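PDB 5WYD: probable enoyl-CoA hydratase/isomerase from Pseudomonas aeruginosa PAO1, which probably acts as a crotonase-family enoyl-CoA hydratase (hydro-lyase), with a proposed role in making the diffusible signal factor, a fatty-acid messenger. Local coordinates for residues Arg230-Ala233 against Pro234-Leu238; Leu238-Glu241 against Arg242-Val246. The protein carries 1 engineered substitution. All blocks are in the same frame, centred on the assembly; numbering follows the deposited sequence.

Contact 1. Residues Arg230-Ala233 against Pro234-Leu238; sequences RERA and PNTWL
The carbonyl oxygen of A233 is held by two groups of T236, three residues on. The backbone N of T236 donates to A233 O at 3.1 Å, from well above the carbonyl plane. The hydroxyl OG1 of T236 donates to the same A233 O at 2.9 Å and lies in the carbonyl plane. Its chi1 of 82° sets OG1 between the backbone N and the carbonyl carbon and turns it back to A233. CG2 of T236 packs on CB of A233 at 3.5 Å.

The same OG1 meets NE of R232 near the plane of the guanidinium. The modelled separation is very short, so its exact length is doubtful. The R232 chain bends at chi3, and the guanidinium comes to lie over one face of the W237 indole. R232 CZ sits 3.7 Å from the centroid of the W237 six-membered ring, 9° off the ring normal. This is a cation-pi contact, although the two planes are 37° apart. The tilt brings NH2 of R232 down on the benzo side, 3.1 Å from CE3 of W237. At the indole edge, CB of E231 touches CZ2 of W237 at 3.7 Å. NE1 of W237 donates a weak bond to R232 O at 3.3 Å. R232 thus meets the indole with both its side chain and its carbonyl.

The carboxylate of E231 turns outward and bonds N235 of the third subunit, while R230 forms a salt bridge with E167 of the second subunit. The two bonds from T236 close the turn onto A233, between helix 228-231 and helix 238-249. The electron-rich indole face would be expected to stabilise the R232 cation, and the weak NE1 bond and the guanidinium over the face together probably restrain the ring.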
loop_
_atom_site.group_PDB
_atom_site.type_symbol
_atom_site.label_atom_id
_atom_site.label_comp_id
_atom_site.label_asym_id
_atom_site.label_seq_id
_atom_site.Cartn_x
_atom_site.Cartn_y
_atom_site.Cartn_z
ATOM N N ARG A 230 5.622 8.317 -4.427
ATOM C CA ARG A 230 6.650 7.293 -4.239
ATOM C C ARG A 230 6.410 6.512 -2.958
ATOM O O ARG A 230 6.664 5.310 -2.895
ATOM C CB ARG A 230 8.053 7.881 -4.200
ATOM C CG ARG A 230 8.336 8.856 -5.267
ATOM C CD ARG A 230 9.768 9.298 -5.193
ATOM N NE ARG A 230 10.038 10.268 -6.237
ATOM C CZ ARG A 230 11.240 10.738 -6.532
ATOM N NH1 ARG A 230 12.298 10.306 -5.875
ATOM N NH2 ARG A 230 11.384 11.643 -7.488
ATOM N N GLU A 231 6.052 7.208 -1.891
ATOM C CA GLU A 231 5.758 6.521 -0.647
ATOM C C GLU A 231 4.434 5.758 -0.709
ATOM O O GLU A 231 4.327 4.641 -0.187
ATOM C CB GLU A 231 5.788 7.539 0.489
ATOM C CG GLU A 231 7.193 8.069 0.740
ATOM C CD GLU A 231 8.128 7.025 1.324
ATOM O OE1 GLU A 231 9.320 7.346 1.508
ATOM O OE2 GLU A 231 7.679 5.887 1.584
ATOM N N ARG A 232 3.419 6.338 -1.345
ATOM C CA ARG A 232 2.073 5.798 -1.282
ATOM C C ARG A 232 1.276 6.195 -2.519
ATOM O O ARG A 232 1.671 7.063 -3.294
ATOM C CB ARG A 232 1.384 6.325 -0.018
ATOM C CG ARG A 232 0.106 5.629 0.364
ATOM C CD ARG A 232 -0.205 6.074 1.709
ATOM N NE ARG A 232 -0.256 7.546 1.818
ATOM C CZ ARG A 232 -0.024 8.230 2.932
ATOM N NH1 ARG A 232 0.330 7.597 3.992
ATOM N NH2 ARG A 232 -0.140 9.547 3.005
ATOM N N ALA A 233 0.109 5.593 -2.649
ATOM C CA ALA A 233 -0.778 5.873 -3.750
ATOM C C ALA A 233 -1.148 7.352 -3.755
ATOM O O ALA A 233 -1.361 7.936 -2.689
ATOM C CB ALA A 233 -2.025 5.037 -3.571
ATOM N N PRO A 234 -1.317 7.964 -4.935
ATOM C CA PRO A 234 -1.616 9.397 -4.933
ATOM C C PRO A 234 -2.881 9.689 -4.205
ATOM O O PRO A 234 -2.922 10.644 -3.425
ATOM C CB PRO A 234 -1.776 9.735 -6.416
ATOM C CG PRO A 234 -1.060 8.702 -7.113
ATOM C CD PRO A 234 -1.199 7.456 -6.313
ATOM N N ASN A 235 -3.880 8.823 -4.361
ATOM C CA ASN A 235 -5.175 9.140 -3.800
ATOM C C ASN A 235 -5.133 9.305 -2.293
ATOM O O ASN A 235 -5.897 10.104 -1.740
ATOM C CB ASN A 235 -6.162 8.096 -4.244
ATOM C CG ASN A 235 -6.444 8.225 -5.697
ATOM O OD1 ASN A 235 -5.717 8.913 -6.392
ATOM N ND2 ASN A 235 -7.550 7.660 -6.152
ATOM N N THR A 236 -4.242 8.587 -1.620
ATOM C CA THR A 236 -4.149 8.665 -0.167
ATOM C C THR A 236 -3.681 10.026 0.324
ATOM O O THR A 236 -3.886 10.362 1.493
ATOM C CB THR A 236 -3.187 7.624 0.318
ATOM O OG1 THR A 236 -1.878 8.152 0.156
ATOM C CG2 THR A 236 -3.301 6.426 -0.590
ATOM N N TRP A 237 -2.854 10.711 -0.459
ATOM C CA TRP A 237 -2.309 12.002 -0.047
ATOM C C TRP A 237 -3.279 13.173 -0.123
ATOM O O TRP A 237 -2.931 14.238 0.386
ATOM C CB TRP A 237 -1.081 12.339 -0.886
ATOM C CG TRP A 237 -0.031 11.320 -0.760
ATOM C CD1 TRP A 237 0.225 10.301 -1.616
ATOM C CD2 TRP A 237 0.922 11.217 0.296
ATOM N NE1 TRP A 237 1.276 9.548 -1.148
ATOM C CE2 TRP A 237 1.725 10.097 0.022
ATOM C CE3 TRP A 237 1.163 11.952 1.457
ATOM C CZ2 TRP A 237 2.753 9.699 0.858
ATOM C CZ3 TRP A 237 2.194 11.551 2.292
ATOM C CH2 TRP A 237 2.972 10.434 1.983
ATOM N N LEU A 238 -4.440 13.050 -0.766
ATOM C CA LEU A 238 -5.291 14.229 -0.934
ATOM C C LEU A 238 -5.758 14.881 0.362
ATOM O O LEU A 238 -5.668 16.118 0.451
ATOM C CB LEU A 238 -6.502 13.901 -1.823
ATOM C CG LEU A 238 -6.332 13.654 -3.330
ATOM C CD1 LEU A 238 -5.761 14.931 -4.012
ATOM C CD2 LEU A 238 -5.541 12.433 -3.699
#

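Contact 2. Residues Leu238-Glu241 against Arg242-Val246; sequences LPEE and RERFV
Residues 238-241 and 242-246 form one continuous helix, joined by four i to i+4 backbone bonds. They run from R242 N to L238 O, E243 N to P239 O, R244 N to E240 O at 2.8 Å, and F245 N to E241 O at 3.0 Å. P239 has no N-H to give, but its carbonyl takes part normally.

E240 and R244 run alongside each other. Their aliphatic parts touch, with CG of E240 3.8 Å from CG of R244. OE2 of E240 and NH1 of R244 make a long salt bridge of 3.9 Å. No N-H of R244 points at the oxygen, which stands off the guanidinium plane, so the attraction is one of charge. R242 runs back toward the start of the helix. Its CG is anti to its own carbonyl carbon (chi1 -49°), and the chain is extended as far as NE. NH1 of R242 thereby reaches CA of P239 at 3.2 Å, and L238 O lies over one guanidinium face. The same NH1 forms a salt bridge with E243 of the fourth subunit.

E241 is buried, and its carboxylate accepts a bond from T158 N of the second subunit. F245 meets F83 of that subunit. Within the chain, R244 packs on T221, P224 and L225 of helix 216-226, and E241 also touches L225.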
loop_
_atom_site.group_PDB
_atom_site.type_symbol
_atom_site.label_atom_id
_atom_site.label_comp_id
_atom_site.label_asym_id
_atom_site.label_seq_id
_atom_site.Cartn_x
_atom_site.Cartn_y
_atom_site.Cartn_z
ATOM N N LEU A 238 -4.440 13.050 -0.766
ATOM C CA LEU A 238 -5.291 14.229 -0.934
ATOM C C LEU A 238 -5.758 14.881 0.362
ATOM O O LEU A 238 -5.668 16.118 0.451
ATOM C CB LEU A 238 -6.502 13.901 -1.823
ATOM C CG LEU A 238 -6.332 13.654 -3.330
ATOM C CD1 LEU A 238 -5.761 14.931 -4.012
ATOM C CD2 LEU A 238 -5.541 12.433 -3.699
ATOM N N PRO A 239 -6.225 14.159 1.388
ATOM C CA PRO A 239 -6.643 14.852 2.618
ATOM C C PRO A 239 -5.514 15.649 3.233
ATOM O O PRO A 239 -5.733 16.763 3.740
ATOM C CB PRO A 239 -7.129 13.705 3.519
ATOM C CG PRO A 239 -6.626 12.458 2.921
ATOM C CD PRO A 239 -6.537 12.721 1.457
ATOM N N GLU A 240 -4.301 15.096 3.193
ATOM C CA GLU A 240 -3.149 15.821 3.691
ATOM C C GLU A 240 -2.894 17.084 2.871
ATOM O O GLU A 240 -2.543 18.129 3.426
ATOM C CB GLU A 240 -1.933 14.909 3.657
ATOM C CG GLU A 240 -0.677 15.556 4.232
ATOM C CD GLU A 240 0.465 14.562 4.413
ATOM O OE1 GLU A 240 0.272 13.361 4.098
ATOM O OE2 GLU A 240 1.551 14.984 4.875
ATOM N N GLU A 241 -3.096 17.024 1.553
ATOM C CA GLU A 241 -2.852 18.217 0.759
ATOM C C GLU A 241 -3.715 19.346 1.291
ATOM O O GLU A 241 -3.212 20.426 1.602
ATOM C CB GLU A 241 -3.153 17.961 -0.721
ATOM C CG GLU A 241 -2.757 19.104 -1.704
ATOM C CD GLU A 241 -3.280 18.884 -3.122
ATOM O OE1 GLU A 241 -4.430 18.447 -3.229
ATOM O OE2 GLU A 241 -2.536 19.068 -4.117
ATOM N N ARG A 242 -4.982 19.058 1.562
ATOM C CA ARG A 242 -5.845 20.102 2.095
ATOM C C ARG A 242 -5.345 20.574 3.454
ATOM O O ARG A 242 -5.361 21.772 3.744
ATOM C CB ARG A 242 -7.281 19.607 2.182
ATOM C CG ARG A 242 -7.764 18.954 0.919
ATOM C CD ARG A 242 -9.235 18.609 1.024
ATOM N NE ARG A 242 -9.623 17.669 -0.015
ATOM C CZ ARG A 242 -9.705 16.363 0.169
ATOM N NH1 ARG A 242 -9.450 15.862 1.359
ATOM N NH2 ARG A 242 -10.047 15.571 -0.830
ATOM N N GLU A 243 -4.887 19.650 4.296
ATOM C CA GLU A 243 -4.402 20.035 5.620
ATOM C C GLU A 243 -3.182 20.940 5.540
ATOM O O GLU A 243 -3.081 21.933 6.271
ATOM C CB GLU A 243 -4.099 18.784 6.427
ATOM C CG GLU A 243 -3.278 18.996 7.662
ATOM C CD GLU A 243 -3.072 17.688 8.412
ATOM O OE1 GLU A 243 -4.081 17.094 8.833
ATOM O OE2 GLU A 243 -1.926 17.224 8.522
ATOM N N ARG A 244 -2.227 20.595 4.680
ATOM C CA ARG A 244 -1.018 21.396 4.596
ATOM C C ARG A 244 -1.343 22.771 4.041
ATOM O O ARG A 244 -0.807 23.785 4.504
ATOM C CB ARG A 244 0.034 20.665 3.746
ATOM C CG ARG A 244 0.360 19.246 4.257
ATOM C CD ARG A 244 1.628 18.631 3.666
ATOM N NE ARG A 244 2.839 19.192 4.262
ATOM C CZ ARG A 244 4.054 18.655 4.163
ATOM N NH1 ARG A 244 4.236 17.521 3.500
ATOM N NH2 ARG A 244 5.095 19.247 4.735
ATOM N N PHE A 245 -2.253 22.819 3.070
ATOM C CA PHE A 245 -2.724 24.093 2.552
ATOM C C PHE A 245 -3.228 24.982 3.670
ATOM O O PHE A 245 -2.914 26.176 3.718
ATOM C CB PHE A 245 -3.828 23.827 1.549
ATOM C CG PHE A 245 -4.493 25.045 1.035
ATOM C CD1 PHE A 245 -5.602 25.561 1.678
ATOM C CD2 PHE A 245 -4.053 25.642 -0.125
ATOM C CE1 PHE A 245 -6.234 26.648 1.197
ATOM C CE2 PHE A 245 -4.691 26.751 -0.610
ATOM C CZ PHE A 245 -5.781 27.253 0.053
ATOM N N VAL A 246 -4.013 24.415 4.581
ATOM C CA VAL A 246 -4.495 25.221 5.683
ATOM C C VAL A 246 -3.329 25.621 6.578
ATOM O O VAL A 246 -3.279 26.750 7.077
ATOM C CB VAL A 246 -5.617 24.492 6.434
ATOM C CG1 VAL A 246 -6.399 25.481 7.248
ATOM C CG2 VAL A 246 -6.533 23.835 5.448
#

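In the fold
The chain passes from helix 216-226 into the short helix 228-231, and contact 1 closes the tight turn that follows it. Contact 2 begins at L238, which both contacts share, and continues along helix 238-249. The two are consecutive, with centres about 12 Å apart, and neither nests in the other. A weak, long ion pair between R232 and E240 spans the junction. This C-terminal helical region packs against other copies in the six-chain assembly, as in many crotonase-fold proteins. Both contacts touch the second and fourth subunits. Contact 1 also meets the third, and contact 2 the fifth.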